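Local coordinates for periplasmic solute binding protein (Candidatus liberibacter, PDB 4CL2), which binds manganese and zinc ions in the periplasm and probably delivers them to a membrane transporter for uptake into the cell, at residues 15-20 and 115-120; 29-34 and 66-71; 149-154 and 265-270; 205-210 and 230-235. All coordinates share one frame; numbering follows the deposited sequence.

Contact 1 (15-20 and 115-120); sequences GDITQN and MIYIEN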
loop_
_atom_site.group_PDB
_atom_site.type_symbol
_atom_site.label_atom_id
_atom_site.label_comp_id
_atom_site.label_asym_id
_atom_site.label_seq_id
_atom_site.Cartn_x
_atom_site.Cartn_y
_atom_site.Cartn_z
ATOM N N GLY A 15 1.655 -7.418 7.277
ATOM C CA GLY A 15 1.354 -8.106 8.503
ATOM C C GLY A 15 -0.112 -8.317 8.735
ATOM O O GLY A 15 -0.552 -9.421 9.153
ATOM N N ASP A 16 -0.916 -7.288 8.468
ATOM C CA ASP A 16 -2.350 -7.386 8.692
ATOM C C ASP A 16 -3.024 -8.339 7.688
ATOM O O ASP A 16 -3.919 -9.150 8.046
ATOM C CB ASP A 16 -3.000 -5.996 8.623
ATOM C CG ASP A 16 -4.475 -6.067 8.869
ATOM O OD1 ASP A 16 -4.905 -6.274 10.021
ATOM O OD2 ASP A 16 -5.228 -5.970 7.884
ATOM N N ILE A 17 -2.573 -8.299 6.433
ATOM C CA ILE A 17 -3.096 -9.241 5.415
ATOM C C ILE A 17 -2.798 -10.650 5.849
ATOM O O ILE A 17 -3.655 -11.544 5.858
ATOM C CB ILE A 17 -2.471 -8.956 4.043
ATOM C CG1 ILE A 17 -3.010 -7.648 3.492
ATOM C CG2 ILE A 17 -2.848 -10.091 3.059
ATOM C CD1 ILE A 17 -2.175 -7.111 2.365
ATOM N N THR A 18 -1.556 -10.853 6.272
ATOM C CA THR A 18 -1.147 -12.214 6.685
ATOM C C THR A 18 -1.941 -12.734 7.899
ATOM O O THR A 18 -2.382 -13.893 7.932
ATOM C CB THR A 18 0.341 -12.202 7.006
ATOM O OG1 THR A 18 1.059 -11.706 5.865
ATOM C CG2 THR A 18 0.837 -13.614 7.273
ATOM N N GLN A 19 -2.183 -11.874 8.869
ATOM C CA GLN A 19 -2.998 -12.244 10.019
ATOM C C GLN A 19 -4.372 -12.670 9.614
ATOM O O GLN A 19 -4.925 -13.582 10.208
ATOM C CB GLN A 19 -3.073 -11.085 11.011
ATOM C CG GLN A 19 -3.882 -11.346 12.269
ATOM C CD GLN A 19 -3.321 -12.476 13.138
ATOM O OE1 GLN A 19 -2.130 -12.760 13.153
ATOM N NE2 GLN A 19 -4.207 -13.146 13.843
ATOM N N ASN A 20 -4.944 -12.049 8.593
ATOM C CA ASN A 20 -6.277 -12.465 8.183
ATOM C C ASN A 20 -6.313 -13.801 7.466
ATOM O O ASN A 20 -7.333 -14.505 7.467
ATOM C CB ASN A 20 -6.887 -11.403 7.299
ATOM C CG ASN A 20 -7.490 -10.303 8.110
ATOM O OD1 ASN A 20 -8.599 -10.431 8.663
ATOM N ND2 ASN A 20 -6.748 -9.235 8.270
ATOM N N MET A 115 -6.197 -8.819 -4.120
ATOM C CA MET A 115 -6.419 -10.267 -4.348
ATOM C C MET A 115 -5.118 -11.030 -4.643
ATOM O O MET A 115 -4.941 -12.174 -4.228
ATOM C CB MET A 115 -7.397 -10.540 -5.443
ATOM C CG MET A 115 -8.646 -9.714 -5.408
ATOM S SD MET A 115 -9.552 -10.183 -3.875
ATOM C CE MET A 115 -10.683 -8.815 -3.622
ATOM N N ILE A 116 -4.185 -10.377 -5.328
ATOM C CA ILE A 116 -2.862 -10.966 -5.640
ATOM C C ILE A 116 -1.972 -11.050 -4.384
ATOM O O ILE A 116 -1.329 -12.100 -4.175
ATOM C CB ILE A 116 -2.169 -10.160 -6.763
ATOM C CG1 ILE A 116 -3.018 -10.311 -8.012
ATOM C CG2 ILE A 116 -0.742 -10.664 -6.935
ATOM C CD1 ILE A 116 -2.569 -9.399 -9.142
ATOM N N TYR A 117 -1.942 -10.013 -3.565
ATOM C CA TYR A 117 -1.259 -10.051 -2.253
ATOM C C TYR A 117 -1.768 -11.252 -1.447
ATOM O O TYR A 117 -0.988 -12.068 -0.932
ATOM C CB TYR A 117 -1.452 -8.783 -1.425
ATOM C CG TYR A 117 -0.537 -7.614 -1.766
ATOM C CD1 TYR A 117 -0.627 -6.923 -2.966
ATOM C CD2 TYR A 117 0.438 -7.181 -0.861
ATOM C CE1 TYR A 117 0.190 -5.822 -3.260
ATOM C CE2 TYR A 117 1.255 -6.109 -1.172
ATOM C CZ TYR A 117 1.171 -5.441 -2.342
ATOM O OH TYR A 117 1.972 -4.353 -2.668
ATOM N N ILE A 118 -3.061 -11.369 -1.373
ATOM C CA ILE A 118 -3.688 -12.459 -0.574
ATOM C C ILE A 118 -3.282 -13.813 -1.128
ATOM O O ILE A 118 -2.904 -14.701 -0.355
ATOM C CB ILE A 118 -5.220 -12.261 -0.555
ATOM C CG1 ILE A 118 -5.562 -11.028 0.298
ATOM C CG2 ILE A 118 -5.919 -13.519 -0.029
ATOM C CD1 ILE A 118 -6.963 -10.524 0.087
ATOM N N GLU A 119 -3.377 -13.999 -2.462
ATOM C CA GLU A 119 -3.064 -15.269 -3.111
ATOM C C GLU A 119 -1.610 -15.639 -2.880
ATOM O O GLU A 119 -1.291 -16.805 -2.581
ATOM C CB GLU A 119 -3.424 -15.235 -4.598
ATOM C CG GLU A 119 -2.876 -16.426 -5.347
ATOM C CD GLU A 119 -3.377 -17.770 -4.862
ATOM O OE1 GLU A 119 -4.370 -17.828 -4.072
ATOM O OE2 GLU A 119 -2.740 -18.785 -5.225
ATOM N N ASN A 120 -0.693 -14.669 -3.056
ATOM C CA ASN A 120 0.718 -15.012 -2.893
ATOM C C ASN A 120 1.001 -15.362 -1.444
ATOM O O ASN A 120 1.875 -16.226 -1.168
ATOM C CB ASN A 120 1.594 -13.815 -3.323
ATOM C CG ASN A 120 1.677 -13.716 -4.826
ATOM O OD1 ASN A 120 1.533 -14.724 -5.505
ATOM N ND2 ASN A 120 1.858 -12.533 -5.356
#

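Contact 2 (29-34 and 66-71); sequences TTLVEA and ETYMKY. With SO4 (sulfate ion), chain B.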
loop_
_atom_site.group_PDB
_atom_site.type_symbol
_atom_site.label_atom_id
_atom_site.label_comp_id
_atom_site.label_asym_id
_atom_site.label_seq_id
_atom_site.Cartn_x
_atom_site.Cartn_y
_atom_site.Cartn_z
ATOM N N THR A 29 4.504 -11.586 12.791
ATOM C CA THR A 29 5.284 -10.440 13.284
ATOM C C THR A 29 5.436 -9.446 12.139
ATOM O O THR A 29 5.196 -9.784 10.927
ATOM C CB THR A 29 6.624 -10.900 13.808
ATOM O OG1 THR A 29 7.298 -11.687 12.804
ATOM C CG2 THR A 29 6.444 -11.692 15.101
ATOM N N THR A 30 5.843 -8.236 12.518
ATOM C CA THR A 30 6.042 -7.125 11.585
ATOM C C THR A 30 7.330 -6.408 11.883
ATOM O O THR A 30 7.639 -6.135 13.061
ATOM C CB THR A 30 4.841 -6.126 11.717
ATOM O OG1 THR A 30 3.612 -6.814 11.444
ATOM C CG2 THR A 30 5.015 -4.959 10.774
ATOM N N LEU A 31 8.091 -6.067 10.852
ATOM C CA LEU A 31 9.329 -5.338 11.059
ATOM C C LEU A 31 9.068 -3.831 11.198
ATOM O O LEU A 31 9.352 -3.279 12.238
ATOM C CB LEU A 31 10.315 -5.586 9.917
ATOM C CG LEU A 31 11.655 -4.883 9.947
ATOM C CD1 LEU A 31 12.470 -5.374 11.135
ATOM C CD2 LEU A 31 12.487 -5.143 8.686
ATOM N N VAL A 32 8.558 -3.209 10.136
ATOM C CA VAL A 32 8.347 -1.761 10.107
ATOM C C VAL A 32 6.917 -1.594 10.588
ATOM O O VAL A 32 5.948 -1.747 9.866
ATOM C CB VAL A 32 8.544 -1.166 8.674
ATOM C CG1 VAL A 32 8.262 0.344 8.712
ATOM C CG2 VAL A 32 9.933 -1.472 8.164
ATOM N N GLU A 33 6.791 -1.278 11.867
ATOM C CA GLU A 33 5.505 -1.232 12.503
ATOM C C GLU A 33 4.812 0.056 12.015
ATOM O O GLU A 33 5.445 0.989 11.521
ATOM C CB GLU A 33 5.625 -1.192 14.015
ATOM C CG GLU A 33 6.356 -2.352 14.641
ATOM C CD GLU A 33 5.520 -3.550 14.938
ATOM O OE1 GLU A 33 4.390 -3.626 14.436
ATOM O OE2 GLU A 33 6.042 -4.411 15.710
ATOM N N ALA A 34 3.516 0.044 12.199
ATOM C CA ALA A 34 2.661 1.201 11.830
ATOM C C ALA A 34 3.254 2.483 12.384
ATOM O O ALA A 34 3.691 2.506 13.532
ATOM C CB ALA A 34 1.301 0.990 12.435
ATOM N N GLU A 66 14.386 -1.788 -0.046
ATOM C CA GLU A 66 15.758 -1.792 -0.575
ATOM C C GLU A 66 16.803 -1.369 0.473
ATOM O O GLU A 66 17.906 -1.871 0.454
ATOM C CB GLU A 66 15.837 -0.890 -1.829
ATOM C CG GLU A 66 15.574 0.564 -1.566
ATOM C CD GLU A 66 15.474 1.399 -2.859
ATOM O OE1 GLU A 66 16.048 0.998 -3.890
ATOM O OE2 GLU A 66 14.785 2.428 -2.824
ATOM N N THR A 67 16.443 -0.462 1.349
ATOM C CA THR A 67 17.417 0.054 2.314
ATOM C C THR A 67 17.698 -0.901 3.450
ATOM O O THR A 67 18.756 -0.750 4.087
ATOM C CB THR A 67 17.002 1.379 2.953
ATOM O OG1 THR A 67 15.880 1.204 3.778
ATOM C CG2 THR A 67 16.834 2.470 1.878
ATOM N N TYR A 68 16.820 -1.862 3.692
ATOM C CA TYR A 68 17.048 -2.830 4.802
ATOM C C TYR A 68 17.057 -4.285 4.398
ATOM O O TYR A 68 17.225 -5.167 5.251
ATOM C CB TYR A 68 16.110 -2.553 5.955
ATOM C CG TYR A 68 14.640 -2.570 5.639
ATOM C CD1 TYR A 68 13.951 -3.756 5.537
ATOM C CD2 TYR A 68 13.927 -1.372 5.418
ATOM C CE1 TYR A 68 12.601 -3.777 5.315
ATOM C CE2 TYR A 68 12.589 -1.395 5.146
ATOM C CZ TYR A 68 11.920 -2.590 5.116
ATOM O OH TYR A 68 10.567 -2.615 4.848
ATOM N N MET A 69 17.021 -4.567 3.081
ATOM C CA MET A 69 17.225 -5.975 2.633
ATOM C C MET A 69 18.499 -6.612 3.181
ATOM O O MET A 69 18.507 -7.814 3.446
ATOM C CB MET A 69 17.240 -6.101 1.107
ATOM C CG MET A 69 15.870 -6.004 0.511
ATOM S SD MET A 69 14.625 -7.219 0.982
ATOM C CE MET A 69 15.638 -8.641 0.592
ATOM N N LYS A 70 19.534 -5.836 3.360
ATOM C CA LYS A 70 20.830 -6.319 3.884
ATOM C C LYS A 70 20.721 -6.928 5.287
ATOM O O LYS A 70 21.610 -7.678 5.674
ATOM C CB LYS A 70 21.878 -5.222 3.943
ATOM C CG LYS A 70 21.494 -4.043 4.840
ATOM C CD LYS A 70 22.508 -2.940 4.723
ATOM C CE LYS A 70 22.112 -1.849 5.681
ATOM N NZ LYS A 70 23.060 -0.708 5.650
ATOM N N TYR A 71 19.672 -6.612 6.036
ATOM C CA TYR A 71 19.499 -7.164 7.380
ATOM C C TYR A 71 18.847 -8.551 7.321
ATOM O O TYR A 71 18.787 -9.231 8.377
ATOM C CB TYR A 71 18.636 -6.263 8.253
ATOM C CG TYR A 71 19.341 -4.991 8.594
ATOM C CD1 TYR A 71 20.218 -4.904 9.673
ATOM C CD2 TYR A 71 19.174 -3.876 7.800
ATOM C CE1 TYR A 71 20.865 -3.727 9.963
ATOM C CE2 TYR A 71 19.839 -2.705 8.075
ATOM C CZ TYR A 71 20.678 -2.639 9.137
ATOM O OH TYR A 71 21.321 -1.462 9.382
HETATM S S SO4 B . 4.844 -7.805 16.226
HETATM O O1 SO4 B . 4.419 -6.394 16.219
HETATM O O2 SO4 B . 5.329 -8.368 17.509
HETATM O O3 SO4 B . 5.972 -7.850 15.380
HETATM O O4 SO4 B . 3.708 -8.640 15.824
#

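Contact 3 (149-154 and 265-270); sequences NSILPL and FSLTKI. With SO4 (sulfate ion), chain E.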
loop_
_atom_site.group_PDB
_atom_site.type_symbol
_atom_site.label_atom_id
_atom_site.label_comp_id
_atom_site.label_asym_id
_atom_site.label_seq_id
_atom_site.Cartn_x
_atom_site.Cartn_y
_atom_site.Cartn_z
ATOM N N ASN A 149 -16.359 -7.149 -0.882
ATOM C CA ASN A 149 -17.645 -6.673 -0.405
ATOM C C ASN A 149 -17.584 -5.260 0.095
ATOM O O ASN A 149 -18.526 -4.483 -0.111
ATOM C CB ASN A 149 -18.193 -7.615 0.655
ATOM C CG ASN A 149 -18.675 -8.908 0.067
ATOM O OD1 ASN A 149 -19.003 -8.967 -1.115
ATOM N ND2 ASN A 149 -18.766 -9.960 0.901
ATOM N N SER A 150 -16.497 -4.875 0.723
ATOM C CA SER A 150 -16.342 -3.494 1.188
ATOM C C SER A 150 -15.940 -2.494 0.152
ATOM O O SER A 150 -16.335 -1.319 0.243
ATOM C CB SER A 150 -15.302 -3.318 2.320
ATOM O OG SER A 150 -15.807 -3.863 3.523
ATOM N N ILE A 151 -15.083 -2.931 -0.766
ATOM C CA ILE A 151 -14.395 -2.034 -1.649
ATOM C C ILE A 151 -15.104 -1.933 -2.994
ATOM O O ILE A 151 -15.208 -0.833 -3.598
ATOM C CB ILE A 151 -12.900 -2.429 -1.817
ATOM C CG1 ILE A 151 -12.189 -2.424 -0.480
ATOM C CG2 ILE A 151 -12.208 -1.535 -2.834
ATOM C CD1 ILE A 151 -12.411 -1.152 0.339
ATOM N N LEU A 152 -15.652 -3.030 -3.483
ATOM C CA LEU A 152 -16.345 -2.912 -4.761
ATOM C C LEU A 152 -17.419 -1.894 -4.870
ATOM O O LEU A 152 -17.510 -1.168 -5.888
ATOM C CB LEU A 152 -16.792 -4.334 -5.217
ATOM C CG LEU A 152 -17.333 -4.365 -6.607
ATOM C CD1 LEU A 152 -16.335 -3.896 -7.696
ATOM C CD2 LEU A 152 -17.765 -5.789 -6.904
ATOM N N PRO A 153 -18.287 -1.686 -3.833
ATOM C CA PRO A 153 -19.255 -0.632 -3.988
ATOM C C PRO A 153 -18.689 0.796 -4.161
ATOM O O PRO A 153 -19.276 1.648 -4.800
ATOM C CB PRO A 153 -20.136 -0.760 -2.697
ATOM C CG PRO A 153 -19.885 -2.123 -2.185
ATOM C CD PRO A 153 -18.531 -2.558 -2.656
ATOM N N LEU A 154 -17.517 1.008 -3.601
ATOM C CA LEU A 154 -16.795 2.299 -3.740
ATOM C C LEU A 154 -16.285 2.457 -5.201
ATOM O O LEU A 154 -16.463 3.508 -5.822
ATOM C CB LEU A 154 -15.650 2.337 -2.799
ATOM C CG LEU A 154 -16.112 2.351 -1.316
ATOM C CD1 LEU A 154 -14.903 2.239 -0.397
ATOM C CD2 LEU A 154 -16.860 3.631 -1.049
ATOM N N PHE A 265 -11.197 3.520 3.929
ATOM C CA PHE A 265 -11.121 4.931 4.261
ATOM C C PHE A 265 -10.660 5.783 3.110
ATOM O O PHE A 265 -11.301 6.761 2.769
ATOM C CB PHE A 265 -10.208 5.171 5.477
ATOM C CG PHE A 265 -10.147 6.583 5.895
ATOM C CD1 PHE A 265 -11.028 7.102 6.809
ATOM C CD2 PHE A 265 -9.177 7.419 5.345
ATOM C CE1 PHE A 265 -11.002 8.443 7.110
ATOM C CE2 PHE A 265 -9.141 8.760 5.646
ATOM C CZ PHE A 265 -10.054 9.269 6.522
ATOM N N SER A 266 -9.532 5.415 2.508
ATOM C CA SER A 266 -8.981 6.242 1.447
ATOM C C SER A 266 -9.867 6.264 0.216
ATOM O O SER A 266 -10.050 7.327 -0.310
ATOM C CB SER A 266 -7.566 5.794 1.133
ATOM O OG SER A 266 -6.738 6.071 2.309
ATOM N N LEU A 267 -10.418 5.145 -0.204
ATOM C CA LEU A 267 -11.296 5.165 -1.340
ATOM C C LEU A 267 -12.604 5.913 -1.045
ATOM O O LEU A 267 -13.160 6.597 -1.899
ATOM C CB LEU A 267 -11.529 3.792 -1.869
ATOM C CG LEU A 267 -10.410 3.241 -2.786
ATOM C CD1 LEU A 267 -9.031 3.213 -2.240
ATOM C CD2 LEU A 267 -10.860 1.809 -3.192
ATOM N N THR A 268 -13.128 5.788 0.187
ATOM C CA THR A 268 -14.306 6.581 0.562
ATOM C C THR A 268 -14.046 8.046 0.453
ATOM O O THR A 268 -14.829 8.842 -0.076
ATOM C CB THR A 268 -14.834 6.150 1.994
ATOM O OG1 THR A 268 -15.248 4.802 2.010
ATOM C CG2 THR A 268 -15.961 7.048 2.420
ATOM N N LYS A 269 -12.903 8.493 0.970
ATOM C CA LYS A 269 -12.572 9.860 0.949
ATOM C C LYS A 269 -12.400 10.397 -0.503
ATOM O O LYS A 269 -12.852 11.441 -0.871
ATOM C CB LYS A 269 -11.327 10.116 1.809
ATOM C CG LYS A 269 -11.047 11.580 1.940
ATOM C CD LYS A 269 -10.203 11.860 3.176
ATOM C CE LYS A 269 -9.982 13.332 3.284
ATOM N NZ LYS A 269 -11.206 14.059 3.781
ATOM N N ILE A 270 -11.769 9.560 -1.339
ATOM C CA ILE A 270 -11.645 9.938 -2.749
ATOM C C ILE A 270 -13.006 10.088 -3.436
ATOM O O ILE A 270 -13.276 11.112 -4.032
ATOM C CB ILE A 270 -10.774 8.916 -3.468
ATOM C CG1 ILE A 270 -9.353 8.998 -2.918
ATOM C CG2 ILE A 270 -10.852 9.182 -4.987
ATOM C CD1 ILE A 270 -8.522 7.830 -3.383
HETATM S S SO4 E . -18.738 -2.188 4.705
HETATM O O1 SO4 E . -19.197 -1.056 3.894
HETATM O O2 SO4 E . -17.274 -2.159 4.723
HETATM O O3 SO4 E . -19.240 -3.431 4.078
HETATM O O4 SO4 E . -19.245 -2.136 6.076
#

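Contact 4 (205-210 and 230-235); sequences HAINQM and KQVAYE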
loop_
_atom_site.group_PDB
_atom_site.type_symbol
_atom_site.label_atom_id
_atom_site.label_comp_id
_atom_site.label_asym_id
_atom_site.label_seq_id
_atom_site.Cartn_x
_atom_site.Cartn_y
_atom_site.Cartn_z
ATOM N N HIS A 205 4.988 20.982 -12.887
ATOM C CA HIS A 205 4.208 20.139 -13.823
ATOM C C HIS A 205 2.799 19.854 -13.335
ATOM O O HIS A 205 1.816 19.972 -14.092
ATOM C CB HIS A 205 4.962 18.841 -14.074
ATOM C CG HIS A 205 4.220 17.868 -14.940
ATOM N ND1 HIS A 205 4.104 18.028 -16.305
ATOM C CD2 HIS A 205 3.609 16.688 -14.649
ATOM C CE1 HIS A 205 3.410 17.021 -16.811
ATOM N NE2 HIS A 205 3.088 16.202 -15.829
ATOM N N ALA A 206 2.678 19.502 -12.054
ATOM C CA ALA A 206 1.361 19.239 -11.517
ATOM C C ALA A 206 0.495 20.450 -11.546
ATOM O O ALA A 206 -0.709 20.370 -11.837
ATOM C CB ALA A 206 1.449 18.700 -10.093
ATOM N N ILE A 207 1.096 21.617 -11.259
ATOM C CA ILE A 207 0.315 22.831 -11.278
ATOM C C ILE A 207 -0.193 23.066 -12.690
ATOM O O ILE A 207 -1.374 23.384 -12.901
ATOM C CB ILE A 207 1.168 24.033 -10.736
ATOM C CG1 ILE A 207 1.342 23.839 -9.218
ATOM C CG2 ILE A 207 0.545 25.355 -11.067
ATOM C CD1 ILE A 207 2.392 24.729 -8.612
ATOM N N ASN A 208 0.713 22.894 -13.655
ATOM C CA ASN A 208 0.354 23.127 -15.036
ATOM C C ASN A 208 -0.721 22.153 -15.499
ATOM O O ASN A 208 -1.713 22.561 -16.139
ATOM C CB ASN A 208 1.620 23.085 -15.900
ATOM C CG ASN A 208 2.421 24.369 -15.783
ATOM O OD1 ASN A 208 1.851 25.409 -15.569
ATOM N ND2 ASN A 208 3.723 24.287 -15.873
ATOM N N GLN A 209 -0.561 20.902 -15.106
ATOM C CA GLN A 209 -1.555 19.865 -15.494
ATOM C C GLN A 209 -2.930 20.073 -14.881
ATOM O O GLN A 209 -3.949 19.922 -15.551
ATOM C CB GLN A 209 -1.024 18.502 -15.214
ATOM C CG GLN A 209 0.114 18.072 -16.115
ATOM C CD GLN A 209 -0.381 17.812 -17.529
ATOM O OE1 GLN A 209 -1.438 17.209 -17.720
ATOM N NE2 GLN A 209 0.363 18.271 -18.516
ATOM N N MET A 210 -2.969 20.499 -13.624
ATOM C CA MET A 210 -4.244 20.805 -12.992
ATOM C C MET A 210 -4.999 21.952 -13.610
ATOM O O MET A 210 -6.223 21.898 -13.733
ATOM C CB MET A 210 -4.025 21.066 -11.507
ATOM C CG MET A 210 -3.721 19.802 -10.725
ATOM S SD MET A 210 -3.309 20.026 -8.958
ATOM C CE MET A 210 -4.907 20.420 -8.328
ATOM N N LYS A 230 -1.469 21.902 -0.181
ATOM C CA LYS A 230 -2.198 23.134 0.012
ATOM C C LYS A 230 -1.694 24.267 -0.869
ATOM O O LYS A 230 -2.461 25.073 -1.417
ATOM C CB LYS A 230 -2.210 23.517 1.479
ATOM C CG LYS A 230 -3.049 22.550 2.317
ATOM C CD LYS A 230 -3.019 22.939 3.804
ATOM C CE LYS A 230 -4.118 22.234 4.593
ATOM N NZ LYS A 230 -4.063 22.574 6.045
ATOM N N GLN A 231 -0.378 24.376 -0.954
ATOM C CA GLN A 231 0.210 25.372 -1.828
ATOM C C GLN A 231 -0.237 25.165 -3.283
ATOM O O GLN A 231 -0.591 26.132 -3.950
ATOM C CB GLN A 231 1.723 25.257 -1.771
ATOM C CG GLN A 231 2.414 26.278 -2.636
ATOM C CD GLN A 231 2.061 27.728 -2.226
ATOM O OE1 GLN A 231 1.853 28.031 -1.040
ATOM N NE2 GLN A 231 1.993 28.606 -3.193
ATOM N N VAL A 232 -0.125 23.928 -3.768
ATOM C CA VAL A 232 -0.578 23.592 -5.127
ATOM C C VAL A 232 -2.040 23.921 -5.341
ATOM O O VAL A 232 -2.408 24.518 -6.337
ATOM C CB VAL A 232 -0.287 22.135 -5.471
ATOM C CG1 VAL A 232 -0.989 21.703 -6.750
ATOM C CG2 VAL A 232 1.222 21.910 -5.546
ATOM N N ALA A 233 -2.893 23.556 -4.391
ATOM C CA ALA A 233 -4.310 23.950 -4.494
ATOM C C ALA A 233 -4.495 25.432 -4.677
ATOM O O ALA A 233 -5.258 25.894 -5.541
ATOM C CB ALA A 233 -5.101 23.391 -3.285
ATOM N N TYR A 234 -3.754 26.249 -3.913
ATOM C CA TYR A 234 -3.867 27.669 -4.021
ATOM C C TYR A 234 -3.462 28.141 -5.423
ATOM O O TYR A 234 -4.175 28.931 -6.042
ATOM C CB TYR A 234 -3.014 28.372 -2.937
ATOM C CG TYR A 234 -2.849 29.811 -3.229
ATOM C CD1 TYR A 234 -3.903 30.706 -3.026
ATOM C CD2 TYR A 234 -1.667 30.302 -3.772
ATOM C CE1 TYR A 234 -3.786 32.036 -3.337
ATOM C CE2 TYR A 234 -1.554 31.620 -4.102
ATOM C CZ TYR A 234 -2.600 32.489 -3.865
ATOM O OH TYR A 234 -2.480 33.815 -4.164
ATOM N N GLU A 235 -2.354 27.597 -5.934
ATOM C CA GLU A 235 -1.785 28.067 -7.220
ATOM C C GLU A 235 -2.648 27.667 -8.424
ATOM O O GLU A 235 -2.587 28.316 -9.458
ATOM C CB GLU A 235 -0.365 27.498 -7.400
ATOM C CG GLU A 235 0.642 28.288 -6.612
ATOM C CD GLU A 235 2.082 27.919 -6.955
ATOM O OE1 GLU A 235 2.479 28.065 -8.141
ATOM O OE2 GLU A 235 2.776 27.524 -6.025
#

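Contact 1 (15-20 and 115-120)
Ile-17 turns its two branches to different partners: with chi1 at -71° CG1 stands beside the backbone N and CG2 beside the carbonyl carbon, and the extended chi2 of 164° sends CD1 forward to Tyr-117 while CG2 faces Ile-118. The two helices, 12-22 and 111-128, belong to the first alpha/beta lobe, built round a four-stranded parallel sheet; helix 12-22 links strands 6-9 and 27-30. Ile-17 CD1 comes obliquely to the ring of Tyr-117, 4.2 Å from Tyr-117 CD2. Ile-17 CG2 lies 4.0 Å from Ile-118 CG1, the two side chains crossing at nearly a right angle. A beta-branched isoleucine suits this place, because its two arms can touch two consecutive residues, Tyr-117 and Ile-118. All three residues are buried, and the interface between the segments is small and wholly apolar. Tyrosine fits at 117 because its ring packs like a hydrocarbon while its OH reaches beyond the helix pair to hydrogen-bond Asn-60 OD1; its side chain is about 7 Å from that of the metal ligand His-106. Ile-118 also touches Tyr-143 of helix 133-158. On the flank of helix 12-22, Asp-16 O is gripped from opposite faces of its carbonyl plane, by Asn-20 N at 3.1 Å and by Asn-20 ND2 at 2.8 Å.

Contact 2 (29-34 and 66-71)
The ring of Tyr-68 receives two aliphatic neighbours obliquely: Leu-31 CD2, 3.6 Å from Tyr-68 CE1, and Val-32 CG2, 3.8 Å from Tyr-68 CZ. Within 66-71 a second ring, that of Tyr-71, has Tyr-68 CA at its edge and in its plane. Tyr-68 holds CG between its backbone N and carbonyl carbon (chi1 57°), a less common placement that carries the ring across to 29-34. Leu-31 runs alongside it in the reverse sense. The chain turns a corner at Leu-31, and consecutive residues Leu-31 and Val-32 both face the ring; leucine meets the CD1-CE1 flank, while the short, branched valine meets CZ and the hydroxyl. That hydroxyl is hydrogen-bonded to Ser-38. Thr-30 N gives a nearly straight bond of 2.9 Å (168°) to O3 of a sulfate, probably from the crystallisation liquor, which Lys-50 also binds. The side chain of Tyr-68 is about 7 Å from that of His-39, a metal ligand in another structure of this protein but not bound to the manganese ion here. The contact thus packs together two loops that follow parallel strands 27-30 and 56-59, on the side of the sheet where this family holds its inter-lobe metal cleft.

Contact 3 (149-154 and 265-270)
Ile-151 and Leu-267 make the tight, buried part of this contact, Ile-151 CG2 lying 3.6 Å from Leu-267 CD2 where the two side chains cross at about a right angle. Leu-154 completes the apolar patch by bringing CD1 to 4.0 Å from Leu-267 CB. Leucine at 267 suits this junction: its CB serves one partner and a terminal methyl the other. The helical segments run nearly parallel, their axes 9.9 Å apart at closest and 17° apart in direction. The other side is no wider but is partly exposed. There Leu-154 CD1 meets Thr-268 OG1 at 3.5 Å, a mere van der Waals touch, since that hydroxyl is hydrogen-bonded to Arg-264 O in its own helix; threonine thus gives an amphipathic border, with its polar end satisfied. Farther along the margin a sulfate, probably from the crystallisation liquor, sits beside Ser-150 and is also bound by Arg-264. Helix 149-154 is kinked near Pro-153, which has no N-H to give; Leu-154 N makes only a weak bond to Ile-151 O. The contact joins the long helix 133-158 to the C-terminal helix 259-274. Beneath it, helix 176-182 touches Leu-267 through Leu-178 and Phe-182, and Leu-244 of strand 239-244 packs on Ser-266 and Ile-270.

Contact 4 (205-210 and 230-235)
Helices 205-210 and 230-235 point the same general way, their axes 9.8 Å apart at closest with a crossing angle of -40°, and their CA atoms come nearest at Ile-207 and Val-232, 6.3 Å apart. Ile-207 fills the crossing. Its CG1 rests over the fork of Val-232, 4.0 Å from Val-232 CG1 and only slightly farther from CG2. A compact valine suits a place where the backbones are so near. Beyond CG1, Ile-207 CD1 reaches the carboxylate of Glu-235, 3.4 Å from Glu-235 OE1. Met-210 approaches Val-232 from another direction, nearly perpendicular, with its SD 3.6 Å from Val-232 CG1. The unbranched, flexible methionine can bring its polarisable sulfur to a methyl group. Ile-218 of strand 217-221 underlies both Met-210 and Val-232, and helix 227-236 is the crossover of the beta-alpha-beta unit formed by strands 217-221 and 239-244. No hydrogen bond spans the two segments. Instead Gln-231 NE2, one turn earlier, gives a nearly straight bond of 3.1 Å (171°) to Glu-235 OE2 on its anti side, tilted 26° from the carboxylate plane. The chemistry therefore implies cohesion by dispersion, with the glutamate's charge probably steadied by its own helix and held at the exposed border of the apolar patch.

How the contacts relate
Contacts 1 and 2 belong to the first lobe and touch, Gly-15 CA lying 3.9 Å from Thr-30 OG1; helix 12-22 and strand 27-30 are consecutive elements of the chain. Both approach the metal: the side chains of Val-32 and Tyr-117 are about 10 and 11 Å from the bound manganese ion, held by His-106, Glu-172 and Asp-247. Contact 3, its centre about 18 Å from that of contact 1, ties the long helix 133-158, which probably links the lobes as in relatives, to the C-terminal helix. Contact 4 is nested in the loop that contact 3 closes; its centre lies about 36 Å from that of contact 1, within the second lobe and away from the metal site.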